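Local coordinates for protein Snx21 (Mus musculus, PDB 4YMR) that binds membranes enriched in phosphatidylinositol 3-phosphate and phosphatidylinositol 4,5-bisphosphate, and may take part in several stages of intracellular trafficking, at residues Y27-L31 with V62-L67; W34-W38 with L55-L60; F92-E98 with P131-L137. Numbering follows the deposited sequence.

Interaction 1. Residues Y27-L31 with V62-L67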
loop_
_atom_site.group_PDB
_atom_site.type_symbol
_atom_site.label_atom_id
_atom_site.label_comp_id
_atom_site.label_asym_id
_atom_site.label_seq_id
_atom_site.Cartn_x
_atom_site.Cartn_y
_atom_site.Cartn_z
ATOM N N TYR A 27 -13.011 -10.573 -19.283
ATOM C CA TYR A 27 -12.608 -9.171 -19.184
ATOM C C TYR A 27 -13.763 -8.179 -19.092
ATOM O O TYR A 27 -13.717 -7.265 -18.274
ATOM C CB TYR A 27 -11.625 -8.797 -20.298
ATOM C CG TYR A 27 -10.392 -9.661 -20.235
ATOM C CD1 TYR A 27 -9.524 -9.568 -19.156
ATOM C CD2 TYR A 27 -10.117 -10.603 -21.227
ATOM C CE1 TYR A 27 -8.409 -10.365 -19.066
ATOM C CE2 TYR A 27 -8.990 -11.411 -21.156
ATOM C CZ TYR A 27 -8.134 -11.288 -20.066
ATOM O OH TYR A 27 -7.007 -12.085 -19.952
ATOM N N ARG A 28 -14.804 -8.376 -19.898
ATOM C CA ARG A 28 -15.964 -7.492 -19.871
ATOM C C ARG A 28 -16.723 -7.559 -18.539
ATOM O O ARG A 28 -17.146 -6.520 -18.012
ATOM C CB ARG A 28 -16.885 -7.748 -21.070
ATOM C CG ARG A 28 -17.959 -6.686 -21.264
ATOM C CD ARG A 28 -18.381 -6.569 -22.732
ATOM N NE ARG A 28 -17.383 -5.876 -23.546
ATOM C CZ ARG A 28 -17.191 -4.561 -23.523
ATOM N NH1 ARG A 28 -17.924 -3.797 -22.731
ATOM N NH2 ARG A 28 -16.264 -4.008 -24.288
ATOM N N GLU A 29 -16.877 -8.764 -17.989
ATOM C CA GLU A 29 -17.483 -8.932 -16.659
ATOM C C GLU A 29 -16.614 -8.264 -15.593
ATOM O O GLU A 29 -17.119 -7.567 -14.717
ATOM C CB GLU A 29 -17.691 -10.421 -16.326
ATOM C CG GLU A 29 -18.902 -10.717 -15.422
ATOM C CD GLU A 29 -19.134 -12.217 -15.181
ATOM O OE1 GLU A 29 -18.750 -13.047 -16.043
ATOM O OE2 GLU A 29 -19.702 -12.564 -14.118
ATOM N N ALA A 30 -15.301 -8.473 -15.686
ATOM C CA ALA A 30 -14.341 -7.920 -14.724
ATOM C C ALA A 30 -14.320 -6.392 -14.715
ATOM O O ALA A 30 -14.201 -5.785 -13.655
ATOM C CB ALA A 30 -12.943 -8.463 -14.988
ATOM N N LEU A 31 -14.447 -5.780 -15.896
ATOM C CA LEU A 31 -14.272 -4.334 -16.040
ATOM C C LEU A 31 -15.195 -3.510 -15.136
ATOM O O LEU A 31 -14.733 -2.627 -14.413
ATOM C CB LEU A 31 -14.431 -3.902 -17.498
ATOM C CG LEU A 31 -14.285 -2.400 -17.785
ATOM C CD1 LEU A 31 -12.857 -1.947 -17.576
ATOM C CD2 LEU A 31 -14.771 -2.062 -19.197
ATOM N N VAL A 62 -5.674 -3.518 -17.916
ATOM C CA VAL A 62 -5.686 -4.843 -18.530
ATOM C C VAL A 62 -6.980 -5.155 -19.257
ATOM O O VAL A 62 -6.966 -5.610 -20.415
ATOM C CB VAL A 62 -5.358 -5.947 -17.489
ATOM C CG1 VAL A 62 -5.623 -7.323 -18.056
ATOM C CG2 VAL A 62 -3.906 -5.834 -17.083
ATOM N N CYS A 63 -8.097 -4.884 -18.584
ATOM C CA CYS A 63 -9.397 -5.176 -19.146
ATOM C C CYS A 63 -9.670 -4.271 -20.342
ATOM O O CYS A 63 -10.130 -4.739 -21.380
ATOM C CB CYS A 63 -10.512 -5.082 -18.095
ATOM S SG CYS A 63 -10.482 -6.396 -16.864
ATOM N N HIS A 64 -9.378 -2.984 -20.210
ATOM C CA HIS A 64 -9.525 -2.102 -21.359
ATOM C C HIS A 64 -8.673 -2.572 -22.547
ATOM O O HIS A 64 -9.165 -2.610 -23.664
ATOM C CB HIS A 64 -9.291 -0.639 -20.982
ATOM C CG HIS A 64 -10.464 -0.017 -20.285
ATOM N ND1 HIS A 64 -10.326 0.801 -19.181
ATOM C CD2 HIS A 64 -11.793 -0.102 -20.529
ATOM C CE1 HIS A 64 -11.528 1.203 -18.782
ATOM N NE2 HIS A 64 -12.432 0.663 -19.581
ATOM N N GLN A 65 -7.426 -2.976 -22.311
ATOM C CA GLN A 65 -6.584 -3.439 -23.421
ATOM C C GLN A 65 -7.118 -4.678 -24.106
ATOM O O GLN A 65 -7.041 -4.801 -25.324
ATOM C CB GLN A 65 -5.181 -3.743 -22.937
ATOM C CG GLN A 65 -4.298 -2.541 -22.847
ATOM C CD GLN A 65 -2.918 -2.903 -22.386
ATOM O OE1 GLN A 65 -2.082 -3.342 -23.178
ATOM N NE2 GLN A 65 -2.673 -2.746 -21.095
ATOM N N GLU A 66 -7.633 -5.604 -23.305
ATOM C CA GLU A 66 -8.218 -6.830 -23.830
ATOM C C GLU A 66 -9.498 -6.599 -24.633
ATOM O O GLU A 66 -9.893 -7.477 -25.427
ATOM C CB GLU A 66 -8.473 -7.857 -22.714
ATOM C CG GLU A 66 -7.200 -8.281 -21.948
ATOM C CD GLU A 66 -6.217 -9.143 -22.761
ATOM O OE1 GLU A 66 -6.495 -9.466 -23.932
ATOM O OE2 GLU A 66 -5.151 -9.508 -22.218
ATOM N N LEU A 67 -10.098 -5.411 -24.497
ATOM C CA LEU A 67 -11.477 -5.184 -24.964
ATOM C C LEU A 67 -11.862 -4.336 -26.226
ATOM O O LEU A 67 -13.062 -4.159 -26.465
ATOM C CB LEU A 67 -12.339 -4.675 -23.801
ATOM C CG LEU A 67 -12.764 -5.735 -22.785
ATOM C CD1 LEU A 67 -13.514 -5.042 -21.651
ATOM C CD2 LEU A 67 -13.605 -6.833 -23.434
#

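Interaction 2. Residues W34-W38 with L55-L60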
loop_
_atom_site.group_PDB
_atom_site.type_symbol
_atom_site.label_atom_id
_atom_site.label_comp_id
_atom_site.label_asym_id
_atom_site.label_seq_id
_atom_site.Cartn_x
_atom_site.Cartn_y
_atom_site.Cartn_z
ATOM N N TRP A 34 -14.011 -3.745 -11.350
ATOM C CA TRP A 34 -12.894 -2.832 -11.140
ATOM C C TRP A 34 -13.349 -1.358 -11.146
ATOM O O TRP A 34 -12.841 -0.540 -10.382
ATOM C CB TRP A 34 -11.821 -2.998 -12.228
ATOM C CG TRP A 34 -11.043 -4.303 -12.296
ATOM C CD1 TRP A 34 -10.997 -5.167 -13.358
ATOM C CD2 TRP A 34 -10.182 -4.861 -11.293
ATOM N NE1 TRP A 34 -10.174 -6.225 -13.079
ATOM C CE2 TRP A 34 -9.651 -6.069 -11.817
ATOM C CE3 TRP A 34 -9.794 -4.460 -10.003
ATOM C CZ2 TRP A 34 -8.765 -6.879 -11.106
ATOM C CZ3 TRP A 34 -8.912 -5.268 -9.292
ATOM C CH2 TRP A 34 -8.412 -6.469 -9.847
ATOM N N ALA A 35 -14.287 -1.035 -12.033
ATOM C CA ALA A 35 -14.684 0.344 -12.310
ATOM C C ALA A 35 -15.459 0.960 -11.150
ATOM O O ALA A 35 -15.229 2.109 -10.788
ATOM C CB ALA A 35 -15.511 0.412 -13.590
ATOM N N ASN A 36 -16.381 0.192 -10.581
ATOM C CA ASN A 36 -17.096 0.606 -9.382
ATOM C C ASN A 36 -16.212 0.656 -8.129
ATOM O O ASN A 36 -16.322 1.586 -7.336
ATOM C CB ASN A 36 -18.322 -0.280 -9.171
ATOM C CG ASN A 36 -19.338 -0.128 -10.291
ATOM O OD1 ASN A 36 -19.606 0.985 -10.761
ATOM N ND2 ASN A 36 -19.896 -1.247 -10.737
ATOM N N ALA A 37 -15.336 -0.334 -7.961
ATOM C CA ALA A 37 -14.337 -0.299 -6.897
ATOM C C ALA A 37 -13.456 0.947 -6.999
ATOM O O ALA A 37 -13.126 1.558 -5.988
ATOM C CB ALA A 37 -13.481 -1.555 -6.920
ATOM N N TRP A 38 -13.070 1.314 -8.218
ATOM C CA TRP A 38 -12.341 2.563 -8.443
ATOM C C TRP A 38 -13.120 3.798 -7.962
ATOM O O TRP A 38 -12.587 4.631 -7.240
ATOM C CB TRP A 38 -11.948 2.733 -9.914
ATOM C CG TRP A 38 -11.240 4.027 -10.135
ATOM C CD1 TRP A 38 -11.734 5.138 -10.759
ATOM C CD2 TRP A 38 -9.932 4.377 -9.665
ATOM N NE1 TRP A 38 -10.801 6.142 -10.738
ATOM C CE2 TRP A 38 -9.681 5.702 -10.069
ATOM C CE3 TRP A 38 -8.933 3.695 -8.953
ATOM C CZ2 TRP A 38 -8.488 6.355 -9.794
ATOM C CZ3 TRP A 38 -7.747 4.340 -8.682
ATOM C CH2 TRP A 38 -7.536 5.657 -9.093
ATOM N N LEU A 55 -3.669 -1.383 -7.839
ATOM C CA LEU A 55 -4.186 -2.687 -8.249
ATOM C C LEU A 55 -5.467 -2.532 -9.079
ATOM O O LEU A 55 -5.673 -3.227 -10.077
ATOM C CB LEU A 55 -4.464 -3.582 -7.041
ATOM C CG LEU A 55 -4.855 -5.004 -7.452
ATOM C CD1 LEU A 55 -3.606 -5.858 -7.565
ATOM C CD2 LEU A 55 -5.828 -5.612 -6.481
ATOM N N THR A 56 -6.326 -1.618 -8.643
ATOM C CA THR A 56 -7.540 -1.298 -9.358
ATOM C C THR A 56 -7.264 -0.784 -10.768
ATOM O O THR A 56 -7.862 -1.247 -11.734
ATOM C CB THR A 56 -8.340 -0.243 -8.600
ATOM O OG1 THR A 56 -8.504 -0.663 -7.244
ATOM C CG2 THR A 56 -9.684 -0.033 -9.255
ATOM N N LEU A 57 -6.363 0.183 -10.876
ATOM C CA LEU A 57 -5.973 0.734 -12.170
ATOM C C LEU A 57 -5.299 -0.314 -13.057
ATOM O O LEU A 57 -5.459 -0.324 -14.285
ATOM C CB LEU A 57 -5.045 1.921 -11.965
ATOM C CG LEU A 57 -5.710 3.167 -11.398
ATOM C CD1 LEU A 57 -4.658 4.154 -10.922
ATOM C CD2 LEU A 57 -6.596 3.792 -12.442
ATOM N N ALA A 58 -4.543 -1.205 -12.440
ATOM C CA ALA A 58 -3.969 -2.286 -13.227
ATOM C C ALA A 58 -5.101 -3.174 -13.796
ATOM O O ALA A 58 -5.028 -3.618 -14.939
ATOM C CB ALA A 58 -2.943 -3.096 -12.410
ATOM N N GLY A 59 -6.147 -3.400 -13.000
ATOM C CA GLY A 59 -7.280 -4.200 -13.425
ATOM C C GLY A 59 -7.969 -3.556 -14.607
ATOM O O GLY A 59 -8.208 -4.199 -15.642
ATOM N N LEU A 60 -8.273 -2.270 -14.452
ATOM C CA LEU A 60 -8.860 -1.471 -15.525
ATOM C C LEU A 60 -8.008 -1.460 -16.807
ATOM O O LEU A 60 -8.518 -1.698 -17.898
ATOM C CB LEU A 60 -9.126 -0.046 -15.034
ATOM C CG LEU A 60 -10.200 0.118 -13.950
ATOM C CD1 LEU A 60 -10.293 1.565 -13.500
ATOM C CD2 LEU A 60 -11.561 -0.377 -14.463
#

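Interaction 3. Residues F92-E98 with P131-L137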
loop_
_atom_site.group_PDB
_atom_site.type_symbol
_atom_site.label_atom_id
_atom_site.label_comp_id
_atom_site.label_asym_id
_atom_site.label_seq_id
_atom_site.Cartn_x
_atom_site.Cartn_y
_atom_site.Cartn_z
ATOM N N PHE A 92 0.557 4.952 7.241
ATOM C CA PHE A 92 1.225 4.487 8.456
ATOM C C PHE A 92 2.572 5.153 8.793
ATOM O O PHE A 92 3.137 4.870 9.841
ATOM C CB PHE A 92 1.396 2.970 8.418
ATOM C CG PHE A 92 0.273 2.230 9.073
ATOM C CD1 PHE A 92 -0.099 2.531 10.376
ATOM C CD2 PHE A 92 -0.428 1.250 8.383
ATOM C CE1 PHE A 92 -1.139 1.856 10.992
ATOM C CE2 PHE A 92 -1.473 0.568 8.985
ATOM C CZ PHE A 92 -1.830 0.872 10.294
ATOM N N LEU A 93 3.086 6.028 7.935
ATOM C CA LEU A 93 4.391 6.634 8.199
ATOM C C LEU A 93 4.331 7.686 9.308
ATOM O O LEU A 93 5.193 7.731 10.204
ATOM C CB LEU A 93 5.035 7.197 6.919
ATOM C CG LEU A 93 6.303 8.015 7.205
ATOM C CD1 LEU A 93 7.425 7.124 7.760
ATOM C CD2 LEU A 93 6.798 8.814 6.003
ATOM N N ALA A 94 3.315 8.536 9.248
ATOM C CA ALA A 94 3.121 9.530 10.302
ATOM C C ALA A 94 2.802 8.908 11.684
ATOM O O ALA A 94 3.378 9.326 12.675
ATOM C CB ALA A 94 2.080 10.587 9.898
ATOM N N PRO A 95 1.885 7.915 11.751
ATOM C CA PRO A 95 1.561 7.265 13.028
ATOM C C PRO A 95 2.743 6.547 13.673
ATOM O O PRO A 95 2.854 6.525 14.907
ATOM C CB PRO A 95 0.486 6.249 12.638
ATOM C CG PRO A 95 -0.139 6.804 11.438
ATOM C CD PRO A 95 0.923 7.524 10.706
ATOM N N PHE A 96 3.605 5.959 12.851
ATOM C CA PHE A 96 4.828 5.343 13.359
ATOM C C PHE A 96 5.900 6.345 13.814
ATOM O O PHE A 96 6.512 6.155 14.870
ATOM C CB PHE A 96 5.386 4.287 12.394
ATOM C CG PHE A 96 4.746 2.936 12.549
ATOM C CD1 PHE A 96 4.949 2.179 13.704
ATOM C CD2 PHE A 96 3.941 2.423 11.553
ATOM C CE1 PHE A 96 4.346 0.934 13.848
ATOM C CE2 PHE A 96 3.337 1.193 11.693
ATOM C CZ PHE A 96 3.538 0.446 12.842
ATOM N N LEU A 97 6.119 7.406 13.041
ATOM C CA LEU A 97 7.016 8.463 13.493
ATOM C C LEU A 97 6.593 8.942 14.872
ATOM O O LEU A 97 7.413 9.009 15.779
ATOM C CB LEU A 97 7.116 9.620 12.484
ATOM C CG LEU A 97 7.899 9.296 11.199
ATOM C CD1 LEU A 97 7.904 10.445 10.214
ATOM C CD2 LEU A 97 9.343 8.854 11.485
ATOM N N GLU A 98 5.304 9.230 15.039
ATOM C CA GLU A 98 4.780 9.708 16.318
ATOM C C GLU A 98 4.966 8.672 17.440
ATOM O O GLU A 98 5.382 9.009 18.550
ATOM C CB GLU A 98 3.308 10.130 16.183
ATOM C CG GLU A 98 2.590 10.411 17.505
ATOM C CD GLU A 98 3.120 11.651 18.211
ATOM O OE1 GLU A 98 3.178 12.724 17.573
ATOM O OE2 GLU A 98 3.484 11.557 19.407
ATOM N N PRO A 131 -0.574 14.276 14.169
ATOM C CA PRO A 131 -0.789 13.265 13.124
ATOM C C PRO A 131 -1.773 12.220 13.631
ATOM O O PRO A 131 -1.981 12.147 14.838
ATOM C CB PRO A 131 0.602 12.648 12.945
ATOM C CG PRO A 131 1.317 12.912 14.243
ATOM C CD PRO A 131 0.769 14.203 14.768
ATOM N N PRO A 132 -2.382 11.431 12.733
ATOM C CA PRO A 132 -3.248 10.328 13.172
ATOM C C PRO A 132 -2.440 9.366 14.017
ATOM O O PRO A 132 -1.217 9.355 13.930
ATOM C CB PRO A 132 -3.636 9.638 11.859
ATOM C CG PRO A 132 -3.484 10.674 10.826
ATOM C CD PRO A 132 -2.313 11.518 11.265
ATOM N N SER A 133 -3.093 8.562 14.835
ATOM C CA SER A 133 -2.314 7.705 15.707
ATOM C C SER A 133 -2.361 6.269 15.224
ATOM O O SER A 133 -3.190 5.908 14.386
ATOM C CB SER A 133 -2.762 7.814 17.165
ATOM O OG SER A 133 -3.951 7.092 17.374
ATOM N N LEU A 134 -1.448 5.469 15.765
ATOM C CA LEU A 134 -1.343 4.058 15.456
ATOM C C LEU A 134 -2.656 3.357 15.771
ATOM O O LEU A 134 -3.172 2.579 14.969
ATOM C CB LEU A 134 -0.184 3.468 16.251
ATOM C CG LEU A 134 0.830 2.612 15.501
ATOM C CD1 LEU A 134 1.127 3.165 14.134
ATOM C CD2 LEU A 134 2.099 2.494 16.316
ATOM N N LYS A 135 -3.207 3.681 16.934
ATOM C CA LYS A 135 -4.475 3.134 17.404
ATOM C C LYS A 135 -5.670 3.584 16.551
ATOM O O LYS A 135 -6.558 2.781 16.252
ATOM C CB LYS A 135 -4.675 3.529 18.866
ATOM C CG LYS A 135 -5.652 2.663 19.650
ATOM C CD LYS A 135 -5.338 2.745 21.148
ATOM C CE LYS A 135 -6.260 1.858 21.964
ATOM N NZ LYS A 135 -6.196 2.187 23.421
ATOM N N GLU A 136 -5.692 4.863 16.171
ATOM C CA GLU A 136 -6.735 5.400 15.289
ATOM C C GLU A 136 -6.819 4.615 13.981
ATOM O O GLU A 136 -7.887 4.143 13.593
ATOM C CB GLU A 136 -6.497 6.886 14.981
ATOM C CG GLU A 136 -7.474 7.472 13.949
ATOM C CD GLU A 136 -7.231 8.958 13.652
ATOM O OE1 GLU A 136 -6.440 9.595 14.386
ATOM O OE2 GLU A 136 -7.828 9.488 12.683
ATOM N N LEU A 137 -5.684 4.481 13.306
ATOM C CA LEU A 137 -5.635 3.783 12.025
ATOM C C LEU A 137 -5.888 2.295 12.200
ATOM O O LEU A 137 -6.472 1.651 11.332
ATOM C CB LEU A 137 -4.302 4.025 11.324
ATOM C CG LEU A 137 -4.338 5.182 10.327
ATOM C CD1 LEU A 137 -4.709 6.460 11.021
ATOM C CD2 LEU A 137 -3.002 5.334 9.626
HETATM O O HOH W 1 1.083 7.262 17.139
#

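Interaction 1. Residues Y27-L31 with V62-L67
This is an apolar helix-helix contact in the C-terminal tetratricopeptide repeat (PXB/TPR) domain, separate from the PX domain; the first turn of helix 27-43 meets the last turn of helix 52-66, consistent with helix B of one repeat packing on helix A of the next. The short segments run antiparallel, at 142° with axes 9.0 Å apart, and the backbones come closest at Tyr27 and Cys63, whose CA atoms are 5.1 Å apart. No hydrogen bond crosses; side-chain packing does the work. Glu66 lays its aliphatic part flat on the Tyr27 ring, a CH-pi contact with CG 3.5 Å from the centroid, while its carboxylate forms a salt bridge with Lys135 of the second subunit. Cys63 SG approaches the same ring at its edge, a sulfur-aromatic contact 5.4 Å from the centroid, and also touches Ala30 CB at 3.7 Å. Thr22 of helix 12-24 packs against Tyr27, Ala30 and Cys63, so a third helix borders it. Leu67 packs beside Tyr27 and Leu31, its CD1 4.1 Å from Leu31 CD2 and over one face of the Arg28 guanidinium. Leu31 also sets CD1 over the face of the His64 imidazole, 3.6 Å from the centroid.

Interaction 2. Residues W34-W38 with L55-L60
Trp34 opens the segment as a knob in a hole made by Leu55, Thr56, Gly59 and Leu60, where helix 27-43 runs antiparallel to helix 52-66, consistent with helix B of one TPR meeting helix A of the next. Its indole lies flat on the neighbouring backbone: Gly59 CA sits 3.5 Å from the centroid of the five-membered ring, in a CH-pi contact. A CB on residue 59 would clash with Trp34 CD2, so the missing side chain is what lets the ring settle so close. The indole NE1 turns to Thr22 of helix 12-24 for its hydrogen bond. Next, Ala35 adds a small contact, its CB 4.1 Å from Leu60 CD2. One turn on from Trp34, Trp38 swings its ring to the far side of Thr56, whose CG2 lies 3.4 Å from Trp34 O and 3.6 Å from Trp38 CB. Leu57 covers one face of the Trp38 six-membered ring, with CD2 3.9 Å from the centroid and CG 3.6 Å from Trp38 CZ3.

Interaction 3. Residues F92-E98 with P131-L137
Apolar packing dominates where Phe92 and the first turns of helix 93-106 meet the proline-led approach to helix 134-140. Leu134 is the central wedge: its CD1 lies 3.5 Å from Pro95 CB and 4.0 Å from Phe92 CD1, and CD2 comes within 3.7 Å of Phe96 CE1. Leu137, one turn later, continues the patch, with CB 3.8 Å from Phe92 CE1 and CD2 3.7 Å from Pro95 CG. At the other end, Pro131 CB rests 4.0 Å from Ala94 CB. Ring-face contact comes from Leu134 CD1, which stands almost squarely over the Phe96 ring, 3.6 Å from its centroid.

Polar contacts are few. Pro95 CA makes a CA-H...O contact of 3.6 Å with Pro132 O, and a water donates to Pro95 O at 2.9 Å while accepting a weak bond from Leu134 N at 3.4 Å. Glu98 lies beside Pro131, but its carboxylate pairs with Arg102 in a salt bridge. Within the second segment, Ser133 OG accepts from Glu136 N at 3.1 Å.

In the domain-swapped assembly in the crystal, the second subunit adds Val62 against Leu134, Ala80 against Phe96 and Ala58 against Phe92. The arrangement is that of an N-capped helix, with Ser133 as N-cap, docked by its first turn onto Phe92 and the first turns of another helix in an all-helical TPR domain.

In the fold
Interactions 1 and 2 are successive layers where helix 27-43 packs against helix 52-66, probably between two repeats. Their centres are 10 Å apart and they touch, Leu31 CD1 lying 3.7 Å from Leu60 CD2. Interaction 2 is buried, built on tryptophans and a glycine; interaction 1, at the end, is partly buried and includes charged side chains. Interaction 3, also partly buried, joins other helices on the opposite side of the chain's centre, about 37 Å from interaction 1 and 27 Å from interaction 2 (centres), using prolines, leucines and phenylalanines. In the domain-swapped crystal assembly, Lys135 makes a salt bridge to Glu66 and a hydrogen bond to Tyr27 OH of the other subunit, and Phe96 packs on its Leu57.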